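Intracellular exo-alpha-(1->5)-L-arabinofuranosidase (Bifidobacterium longum, PDB 2Y2W) hydrolyses terminal alpha-L-arabinofuranosyl residues from arabinans and arabinoxylan, contributing to breakdown of the plant cell wall. Local coordinates at residues D339-W344 with A405-L410; V343-K348 with L376-T381; A383-E388 with R427-Y432. All coordinates share one frame; numbering follows the deposited sequence.

Contact 1 of 3, residues D339-W344 with A405-L410; sequences DEWGVW and ASRAQL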
loop_
_atom_site.group_PDB
_atom_site.type_symbol
_atom_site.label_atom_id
_atom_site.label_comp_id
_atom_site.label_asym_id
_atom_site.label_seq_id
_atom_site.Cartn_x
_atom_site.Cartn_y
_atom_site.Cartn_z
ATOM N N ASP D 339 25.107 10.482 0.402
ATOM C CA ASP D 339 24.743 10.445 -1.014
ATOM C C ASP D 339 24.141 11.739 -1.569
ATOM O O ASP D 339 23.872 11.837 -2.768
ATOM C CB ASP D 339 23.868 9.221 -1.337
ATOM C CG ASP D 339 22.643 9.101 -0.442
ATOM O OD1 ASP D 339 22.365 10.023 0.354
ATOM O OD2 ASP D 339 21.953 8.063 -0.542
ATOM N N GLU D 340 23.933 12.724 -0.701
ATOM C CA GLU D 340 23.605 14.081 -1.135
ATOM C C GLU D 340 24.288 15.107 -0.234
ATOM O O GLU D 340 23.849 15.351 0.889
ATOM C CB GLU D 340 22.087 14.305 -1.179
ATOM C CG GLU D 340 21.421 13.794 -2.454
ATOM C CD GLU D 340 19.968 14.217 -2.592
ATOM O OE1 GLU D 340 19.630 15.364 -2.223
ATOM O OE2 GLU D 340 19.162 13.399 -3.084
ATOM N N TRP D 341 25.379 15.684 -0.727
ATOM C CA TRP D 341 26.096 16.729 -0.001
ATOM C C TRP D 341 26.559 17.839 -0.938
ATOM O O TRP D 341 26.610 17.651 -2.153
ATOM C CB TRP D 341 27.276 16.147 0.794
ATOM C CG TRP D 341 28.443 15.697 -0.046
ATOM C CD1 TRP D 341 28.629 14.462 -0.598
ATOM C CD2 TRP D 341 29.588 16.478 -0.420
ATOM N NE1 TRP D 341 29.811 14.425 -1.294
ATOM C CE2 TRP D 341 30.421 15.649 -1.202
ATOM C CE3 TRP D 341 29.989 17.799 -0.170
ATOM C CZ2 TRP D 341 31.634 16.094 -1.737
ATOM C CZ3 TRP D 341 31.195 18.243 -0.705
ATOM C CH2 TRP D 341 32.003 17.389 -1.480
ATOM N N GLY D 342 26.882 18.997 -0.365
ATOM C CA GLY D 342 27.420 20.117 -1.133
ATOM C C GLY D 342 26.801 21.459 -0.800
ATOM O O GLY D 342 25.961 21.564 0.096
ATOM N N VAL D 343 27.225 22.487 -1.532
ATOM C CA VAL D 343 26.711 23.838 -1.354
ATOM C C VAL D 343 25.503 24.068 -2.256
ATOM O O VAL D 343 25.587 23.880 -3.470
ATOM C CB VAL D 343 27.806 24.906 -1.628
ATOM C CG1 VAL D 343 27.215 26.310 -1.638
ATOM C CG2 VAL D 343 28.919 24.813 -0.593
ATOM N N TRP D 344 24.381 24.463 -1.651
ATOM C CA TRP D 344 23.162 24.800 -2.392
ATOM C C TRP D 344 22.386 25.944 -1.742
ATOM O O TRP D 344 21.933 25.834 -0.600
ATOM C CB TRP D 344 22.270 23.560 -2.567
ATOM C CG TRP D 344 20.884 23.830 -3.126
ATOM C CD1 TRP D 344 20.530 24.785 -4.040
ATOM C CD2 TRP D 344 19.682 23.106 -2.824
ATOM N NE1 TRP D 344 19.186 24.712 -4.311
ATOM C CE2 TRP D 344 18.641 23.689 -3.582
ATOM C CE3 TRP D 344 19.384 22.023 -1.987
ATOM C CZ2 TRP D 344 17.320 23.227 -3.524
ATOM C CZ3 TRP D 344 18.069 21.563 -1.930
ATOM C CH2 TRP D 344 17.055 22.167 -2.694
ATOM N N ALA D 405 30.138 8.687 -0.535
ATOM C CA ALA D 405 29.632 10.053 -0.593
ATOM C C ALA D 405 29.332 10.452 -2.037
ATOM O O ALA D 405 30.122 10.181 -2.943
ATOM C CB ALA D 405 30.621 11.024 0.044
ATOM N N SER D 406 28.183 11.089 -2.243
ATOM C CA SER D 406 27.791 11.549 -3.569
ATOM C C SER D 406 27.527 13.044 -3.556
ATOM O O SER D 406 26.578 13.506 -2.918
ATOM C CB SER D 406 26.550 10.802 -4.068
ATOM O OG SER D 406 26.672 9.405 -3.878
ATOM N N ARG D 407 28.373 13.796 -4.255
ATOM C CA ARG D 407 28.203 15.239 -4.355
ATOM C C ARG D 407 27.078 15.566 -5.332
ATOM O O ARG D 407 27.034 15.037 -6.444
ATOM C CB ARG D 407 29.501 15.923 -4.785
ATOM C CG ARG D 407 29.523 17.411 -4.464
ATOM C CD ARG D 407 30.324 18.201 -5.480
ATOM N NE ARG D 407 30.012 19.629 -5.411
ATOM C CZ ARG D 407 29.002 20.214 -6.051
ATOM N NH1 ARG D 407 28.182 19.504 -6.818
ATOM N NH2 ARG D 407 28.803 21.518 -5.919
ATOM N N ALA D 408 26.170 16.436 -4.900
ATOM C CA ALA D 408 25.020 16.827 -5.705
ATOM C C ALA D 408 25.190 18.244 -6.254
ATOM O O ALA D 408 25.401 19.178 -5.482
ATOM C CB ALA D 408 23.743 16.726 -4.878
ATOM N N GLN D 409 25.124 18.419 -7.576
ATOM C CA GLN D 409 25.002 17.333 -8.551
ATOM C C GLN D 409 26.125 17.426 -9.592
ATOM O O GLN D 409 27.015 18.268 -9.467
ATOM C CB GLN D 409 23.615 17.343 -9.209
ATOM C CG GLN D 409 22.520 16.724 -8.338
ATOM C CD GLN D 409 21.140 16.772 -8.964
ATOM O OE1 GLN D 409 20.993 16.739 -10.185
ATOM N NE2 GLN D 409 20.117 16.835 -8.122
ATOM N N LEU D 410 26.089 16.570 -10.611
ATOM C CA LEU D 410 27.221 16.444 -11.536
ATOM C C LEU D 410 27.346 17.568 -12.572
ATOM O O LEU D 410 28.436 18.110 -12.767
ATOM C CB LEU D 410 27.217 15.072 -12.223
ATOM C CG LEU D 410 28.474 14.686 -13.012
ATOM C CD1 LEU D 410 29.720 14.644 -12.122
ATOM C CD2 LEU D 410 28.276 13.358 -13.724
#
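Over one face of the Trp341 indole lies the aliphatic start of Arg407, while the backbone N of Ser406 sits at the edge in the ring plane. Arg407 CG stands 3.8 Å from the centroid of the Trp341 six-membered ring and only 14° off its normal, a CH-pi contact. CG reaches this place because it is anti to the backbone N (chi1 -161°), and the two side chains cross at about a right angle. Ala405 CB approaches Trp341 NE1 obliquely at 3.7 Å. Beyond the indole, Leu391, Met392 and Leu395 of helix 382-397 also touch it.

This is the seam between parallel strands 335-341 and 402-408, the seventh and eighth of a TIM barrel, with Trp341 and Arg407 paired on its outer, helix-covered side. Trp341 O takes a nearly straight hydrogen bond from Ala408 N (3.0 Å, 177°), whereas Trp341 N reaches Ser406 O only weakly, at 3.3 Å. That same Ser406 O is 3.5 Å from Glu340 CA. The chain turns at Gly342, at backbone angles where a CB would collide with the preceding carbonyl oxygen, and a cis peptide precedes Gln409.

Glu340, the nucleophile by similarity, points the other way, past Ala408 CB; its carboxylate is held by Tyr286 and Arg109. The chemistry thus differs by side: outside, the indole and the aliphatic part of Arg407 accompany a buried ion pair between its guanidinium and Glu388; inside, Glu340 belongs to the probable arabinose site, and the backbone bonds at Trp341 fix its neighbour against the last strand.

Contact 2 of 3, residues V343-K348 with L376-T381; sequences VWYSDK and LEDIYT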
loop_
_atom_site.group_PDB
_atom_site.type_symbol
_atom_site.label_atom_id
_atom_site.label_comp_id
_atom_site.label_asym_id
_atom_site.label_seq_id
_atom_site.Cartn_x
_atom_site.Cartn_y
_atom_site.Cartn_z
ATOM N N VAL D 343 27.225 22.487 -1.532
ATOM C CA VAL D 343 26.711 23.838 -1.354
ATOM C C VAL D 343 25.503 24.068 -2.256
ATOM O O VAL D 343 25.587 23.880 -3.470
ATOM C CB VAL D 343 27.806 24.906 -1.628
ATOM C CG1 VAL D 343 27.215 26.310 -1.638
ATOM C CG2 VAL D 343 28.919 24.813 -0.593
ATOM N N TRP D 344 24.381 24.463 -1.651
ATOM C CA TRP D 344 23.162 24.800 -2.392
ATOM C C TRP D 344 22.386 25.944 -1.742
ATOM O O TRP D 344 21.933 25.834 -0.600
ATOM C CB TRP D 344 22.270 23.560 -2.567
ATOM C CG TRP D 344 20.884 23.830 -3.126
ATOM C CD1 TRP D 344 20.530 24.785 -4.040
ATOM C CD2 TRP D 344 19.682 23.106 -2.824
ATOM N NE1 TRP D 344 19.186 24.712 -4.311
ATOM C CE2 TRP D 344 18.641 23.689 -3.582
ATOM C CE3 TRP D 344 19.384 22.023 -1.987
ATOM C CZ2 TRP D 344 17.320 23.227 -3.524
ATOM C CZ3 TRP D 344 18.069 21.563 -1.930
ATOM C CH2 TRP D 344 17.055 22.167 -2.694
ATOM N N TYR D 345 22.243 27.038 -2.487
ATOM C CA TYR D 345 21.442 28.185 -2.065
ATOM C C TYR D 345 19.958 27.877 -2.259
ATOM O O TYR D 345 19.375 28.174 -3.306
ATOM C CB TYR D 345 21.867 29.449 -2.826
ATOM C CG TYR D 345 23.211 29.990 -2.389
ATOM C CD1 TYR D 345 24.393 29.560 -2.997
ATOM C CD2 TYR D 345 23.303 30.927 -1.362
ATOM C CE1 TYR D 345 25.635 30.051 -2.588
ATOM C CE2 TYR D 345 24.537 31.422 -0.946
ATOM C CZ TYR D 345 25.696 30.983 -1.560
ATOM O OH TYR D 345 26.913 31.476 -1.146
ATOM N N SER D 346 19.361 27.274 -1.233
ATOM C CA SER D 346 18.006 26.727 -1.310
ATOM C C SER D 346 16.890 27.757 -1.122
ATOM O O SER D 346 15.710 27.431 -1.272
ATOM C CB SER D 346 17.843 25.572 -0.316
ATOM O OG SER D 346 18.268 25.944 0.983
ATOM N N ASP D 347 17.263 28.995 -0.807
ATOM C CA ASP D 347 16.295 30.084 -0.657
ATOM C C ASP D 347 15.618 30.471 -1.975
ATOM O O ASP D 347 14.464 30.910 -1.979
ATOM C CB ASP D 347 16.934 31.307 0.013
ATOM C CG ASP D 347 18.223 31.753 -0.660
ATOM O OD1 ASP D 347 18.892 30.929 -1.318
ATOM O OD2 ASP D 347 18.577 32.942 -0.512
ATOM N N LYS D 348 16.339 30.296 -3.082
ATOM C CA LYS D 348 15.801 30.535 -4.426
ATOM C C LYS D 348 14.674 29.554 -4.764
ATOM O O LYS D 348 13.675 29.934 -5.376
ATOM C CB LYS D 348 16.915 30.445 -5.482
ATOM C CG LYS D 348 17.812 31.687 -5.617
ATOM C CD LYS D 348 18.778 31.848 -4.443
ATOM C CE LYS D 348 19.857 32.884 -4.726
ATOM N NZ LYS D 348 21.039 32.291 -5.416
ATOM N N LEU D 376 18.108 25.523 -10.362
ATOM C CA LEU D 376 19.170 25.286 -9.380
ATOM C C LEU D 376 20.579 25.445 -9.959
ATOM O O LEU D 376 21.499 24.712 -9.581
ATOM C CB LEU D 376 19.013 23.899 -8.736
ATOM C CG LEU D 376 18.093 23.702 -7.527
ATOM C CD1 LEU D 376 16.620 23.943 -7.857
ATOM C CD2 LEU D 376 18.292 22.302 -6.969
ATOM N N GLU D 377 20.745 26.403 -10.868
ATOM C CA GLU D 377 22.037 26.618 -11.520
ATOM C C GLU D 377 22.889 27.641 -10.769
ATOM O O GLU D 377 23.193 28.718 -11.287
ATOM C CB GLU D 377 21.851 27.010 -12.990
ATOM C CG GLU D 377 21.355 25.869 -13.875
ATOM C CD GLU D 377 21.450 26.176 -15.361
ATOM O OE1 GLU D 377 21.916 27.279 -15.731
ATOM O OE2 GLU D 377 21.054 25.304 -16.165
ATOM N N ASP D 378 23.267 27.287 -9.544
ATOM C CA ASP D 378 24.047 28.169 -8.683
ATOM C C ASP D 378 25.434 28.428 -9.254
ATOM O O ASP D 378 26.113 27.504 -9.708
ATOM C CB ASP D 378 24.156 27.586 -7.270
ATOM C CG ASP D 378 22.854 27.688 -6.487
ATOM O OD1 ASP D 378 21.957 28.466 -6.887
ATOM O OD2 ASP D 378 22.730 26.990 -5.457
ATOM N N ILE D 379 25.834 29.697 -9.233
ATOM C CA ILE D 379 27.141 30.116 -9.731
ATOM C C ILE D 379 28.058 30.296 -8.523
ATOM O O ILE D 379 27.864 31.205 -7.713
ATOM C CB ILE D 379 27.050 31.421 -10.575
ATOM C CG1 ILE D 379 25.771 31.451 -11.429
ATOM C CG2 ILE D 379 28.273 31.581 -11.460
ATOM C CD1 ILE D 379 25.765 30.496 -12.629
ATOM N N TYR D 380 29.047 29.412 -8.405
ATOM C CA TYR D 380 29.808 29.259 -7.166
ATOM C C TYR D 380 30.907 30.291 -6.955
ATOM O O TYR D 380 31.701 30.571 -7.853
ATOM C CB TYR D 380 30.390 27.848 -7.058
ATOM C CG TYR D 380 29.365 26.775 -6.762
ATOM C CD1 TYR D 380 28.640 26.785 -5.570
ATOM C CD2 TYR D 380 29.133 25.741 -7.664
ATOM C CE1 TYR D 380 27.703 25.801 -5.291
ATOM C CE2 TYR D 380 28.198 24.748 -7.392
ATOM C CZ TYR D 380 27.488 24.787 -6.205
ATOM O OH TYR D 380 26.566 23.809 -5.930
ATOM N N THR D 381 30.944 30.831 -5.742
ATOM C CA THR D 381 31.936 31.819 -5.339
ATOM C C THR D 381 33.177 31.132 -4.780
ATOM O O THR D 381 33.141 29.942 -4.454
ATOM C CB THR D 381 31.373 32.766 -4.261
ATOM O OG1 THR D 381 30.984 32.004 -3.110
ATOM C CG2 THR D 381 30.170 33.538 -4.789
#
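Tyr380 OH is held from two directions: it donates a short hydrogen bond of 2.6 Å to Val343 O and receives a weak one from Arg407 NH2. The phenol meets the carbonyl nearly along the C=O axis, and Val343 O lies at the edge of the Tyr380 ring, near its plane. The two side chains run antiparallel alongside one another, with Val343 CG1 3.7 Å from Tyr380 CE1.

The second polar anchor is Asp378 OD2, which accepts Tyr345 N at 3.0 Å on its syn side, 29° out of the carboxylate plane. The same oxygen is in plane at the edges of two rings, 3.4 Å from Trp344 CD1 and beside Tyr345. Lys348 NZ stays 4.2 Å from Asp378 OD1, too far for a salt bridge, though its charge may still favour the carboxylate.

Trp344, important for substrate recognition by similarity, is sandwiched. Ser346 CB sits over the ring centre on one face; Leu376 CD2 covers the opposite face, displaced toward the rim and 3.7 Å from Trp344 CE2. The torsion chi1 of 171° sets CG anti to the backbone N, beside the carbonyl carbon. The indole also stacks edge-to-face with Tyr286 of strand 280-287, a probable arabinose-binding residue.

The contact joins the turn after the seventh barrel strand to the loop before helix 382-397. Tyr345 OH is bonded to Asp384 of that helix. Two hydrogen bonds, to the carbonyl before Trp344 and from the amide after it, fasten the chain on both flanks, consistent with holding the backbone that carries this probable recognition residue.

Contact 3 of 3, residues A383-E388 with R427-Y432; sequences ADAVVE and RQTTFY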
loop_
_atom_site.group_PDB
_atom_site.type_symbol
_atom_site.label_atom_id
_atom_site.label_comp_id
_atom_site.label_asym_id
_atom_site.label_seq_id
_atom_site.Cartn_x
_atom_site.Cartn_y
_atom_site.Cartn_z
ATOM N N ALA D 383 34.362 31.386 -1.947
ATOM C CA ALA D 383 34.028 30.918 -0.603
ATOM C C ALA D 383 33.296 29.577 -0.624
ATOM O O ALA D 383 33.568 28.709 0.206
ATOM C CB ALA D 383 33.209 31.965 0.136
ATOM N N ASP D 384 32.377 29.415 -1.578
ATOM C CA ASP D 384 31.617 28.171 -1.738
ATOM C C ASP D 384 32.540 26.971 -1.954
ATOM O O ASP D 384 32.293 25.884 -1.429
ATOM C CB ASP D 384 30.624 28.284 -2.899
ATOM C CG ASP D 384 29.514 29.294 -2.635
ATOM O OD1 ASP D 384 29.147 29.503 -1.459
ATOM O OD2 ASP D 384 28.999 29.881 -3.613
ATOM N N ALA D 385 33.606 27.189 -2.722
ATOM C CA ALA D 385 34.602 26.160 -3.000
ATOM C C ALA D 385 35.399 25.775 -1.756
ATOM O O ALA D 385 35.673 24.594 -1.536
ATOM C CB ALA D 385 35.532 26.615 -4.103
ATOM N N VAL D 386 35.760 26.771 -0.945
ATOM C CA VAL D 386 36.542 26.538 0.274
ATOM C C VAL D 386 35.740 25.727 1.299
ATOM O O VAL D 386 36.298 24.892 2.016
ATOM C CB VAL D 386 37.073 27.871 0.894
ATOM C CG1 VAL D 386 37.833 27.621 2.196
ATOM C CG2 VAL D 386 37.972 28.603 -0.096
ATOM N N VAL D 387 34.432 25.969 1.348
ATOM C CA VAL D 387 33.534 25.215 2.226
ATOM C C VAL D 387 33.460 23.743 1.804
ATOM O O VAL D 387 33.517 22.852 2.652
ATOM C CB VAL D 387 32.116 25.856 2.296
ATOM C CG1 VAL D 387 31.159 25.002 3.130
ATOM C CG2 VAL D 387 32.201 27.254 2.879
ATOM N N GLU D 388 33.352 23.498 0.498
ATOM C CA GLU D 388 33.326 22.129 -0.030
ATOM C C GLU D 388 34.649 21.397 0.191
ATOM O O GLU D 388 34.657 20.193 0.457
ATOM C CB GLU D 388 32.933 22.109 -1.509
ATOM C CG GLU D 388 31.439 22.296 -1.741
ATOM C CD GLU D 388 30.993 21.953 -3.155
ATOM O OE1 GLU D 388 31.694 21.180 -3.851
ATOM O OE2 GLU D 388 29.928 22.457 -3.570
ATOM N N ARG D 427 34.617 24.546 -15.772
ATOM C CA ARG D 427 34.765 24.166 -14.372
ATOM C C ARG D 427 34.359 25.313 -13.461
ATOM O O ARG D 427 34.780 26.453 -13.659
ATOM C CB ARG D 427 36.216 23.781 -14.072
ATOM C CG ARG D 427 36.797 22.708 -14.975
ATOM C CD ARG D 427 38.317 22.795 -15.002
ATOM N NE ARG D 427 38.903 21.894 -15.992
ATOM C CZ ARG D 427 39.042 22.174 -17.287
ATOM N NH1 ARG D 427 38.633 23.341 -17.774
ATOM N NH2 ARG D 427 39.590 21.281 -18.098
ATOM N N GLN D 428 33.538 25.002 -12.463
ATOM C CA GLN D 428 33.204 25.959 -11.418
ATOM C C GLN D 428 34.312 25.939 -10.380
ATOM O O GLN D 428 35.208 25.098 -10.444
ATOM C CB GLN D 428 31.858 25.627 -10.773
ATOM C CG GLN D 428 30.675 25.800 -11.702
ATOM C CD GLN D 428 29.518 26.522 -11.044
ATOM O OE1 GLN D 428 29.663 27.653 -10.583
ATOM N NE2 GLN D 428 28.360 25.879 -11.012
ATOM N N THR D 429 34.250 26.859 -9.423
ATOM C CA THR D 429 35.263 26.945 -8.372
ATOM C C THR D 429 35.301 25.680 -7.516
ATOM O O THR D 429 36.360 25.303 -7.014
ATOM C CB THR D 429 35.053 28.180 -7.469
ATOM O OG1 THR D 429 33.807 28.065 -6.770
ATOM C CG2 THR D 429 35.052 29.459 -8.297
ATOM N N THR D 430 34.147 25.029 -7.367
ATOM C CA THR D 430 34.012 23.814 -6.558
ATOM C C THR D 430 34.582 22.569 -7.239
ATOM O O THR D 430 34.726 21.522 -6.605
ATOM C CB THR D 430 32.538 23.537 -6.193
ATOM O OG1 THR D 430 31.750 23.503 -7.389
ATOM C CG2 THR D 430 31.997 24.613 -5.264
ATOM N N PHE D 431 34.892 22.691 -8.529
ATOM C CA PHE D 431 35.508 21.618 -9.316
ATOM C C PHE D 431 36.896 21.241 -8.800
ATOM O O PHE D 431 37.222 20.059 -8.671
ATOM C CB PHE D 431 35.601 22.052 -10.785
ATOM C CG PHE D 431 36.078 20.976 -11.719
ATOM C CD1 PHE D 431 37.438 20.729 -11.887
ATOM C CD2 PHE D 431 35.165 20.226 -12.452
ATOM C CE1 PHE D 431 37.880 19.738 -12.759
ATOM C CE2 PHE D 431 35.597 19.231 -13.330
ATOM C CZ PHE D 431 36.956 18.989 -13.483
ATOM N N TYR D 432 37.699 22.258 -8.504
ATOM C CA TYR D 432 39.125 22.091 -8.220
ATOM C C TYR D 432 39.476 21.401 -6.889
ATOM O O TYR D 432 40.423 20.617 -6.851
ATOM C CB TYR D 432 39.857 23.432 -8.365
ATOM C CG TYR D 432 39.684 24.076 -9.729
ATOM C CD1 TYR D 432 40.445 23.659 -10.822
ATOM C CD2 TYR D 432 38.755 25.099 -9.928
ATOM C CE1 TYR D 432 40.289 24.247 -12.079
ATOM C CE2 TYR D 432 38.589 25.692 -11.182
ATOM C CZ TYR D 432 39.361 25.261 -12.252
ATOM O OH TYR D 432 39.209 25.843 -13.495
HETATM O O HOH W 1 34.429 20.251 -3.970
#
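Two neighbouring helices of the (beta/alpha)8 barrel meet here: the first turns of helix 382-397, which comes after the seventh strand and helix 347-357, face the residues leading into helix 431-440, which follows the eighth. The approach is close, with Ala385 CA 4.3 Å from Thr430 CA, as suits a small residue such as alanine at this point. Ala385 CB rests against Thr429 O at 3.3 Å and Thr429 OG1 at 3.5 Å. That hydroxyl lies between the backbone N and the carbonyl carbon (chi1 64°), and it is hydrogen-bonded to Thr381 O at the start of the facing helix.

Thr430 wedges its methyl between two residues one turn apart. CG2 is 3.8 Å from Ala385 CA and 3.4 Å from Glu388 OE2, while Thr430 CB touches the other carboxylate oxygen, Glu388 OE1. The glutamate chain, extended beyond CG, crosses the threonine at a slant, and no direct hydrogen bond joins the two segments. The contact is entirely buried.

Burying the Glu388 carboxylate calls for polar partners, and these come from strand 402-408 and the turn after strand 335-341: OE2 forms a salt bridge with Arg407 and a weak hydrogen bond with Val343 N. The arginine would be expected to favour the ionised form of Glu388. Beside it, Asp384 ties the helix start to its own N-cap residue, through Thr381 N, and to the turn carrying Tyr345.

A water bridges the two segments, donating to Glu388 OE1 and to Thr430 O, each at 2.9 Å.

Followed from the N terminus, the chain leaves strand 335-341 and supplies the first halves of contacts 1 and 2 in succession, sharing Val343 and Trp344. Contact 2 closes first, at 376-381, closing a loop that contains helix 347-357; its span lies within that of contact 1. Helix 382-397 then opens contact 3, strand 402-408 closes contact 1, and residues 427-432 close contact 3. Contacts 1 and 3 therefore cross, whereas 2 and 3 follow in series. The salt bridge from Arg407 to Glu388 joins contacts 1 and 3, and Gln428 OE1 bonds Tyr380 N between 2 and 3. Together they bind the last two beta-alpha units around the active-site end of the barrel.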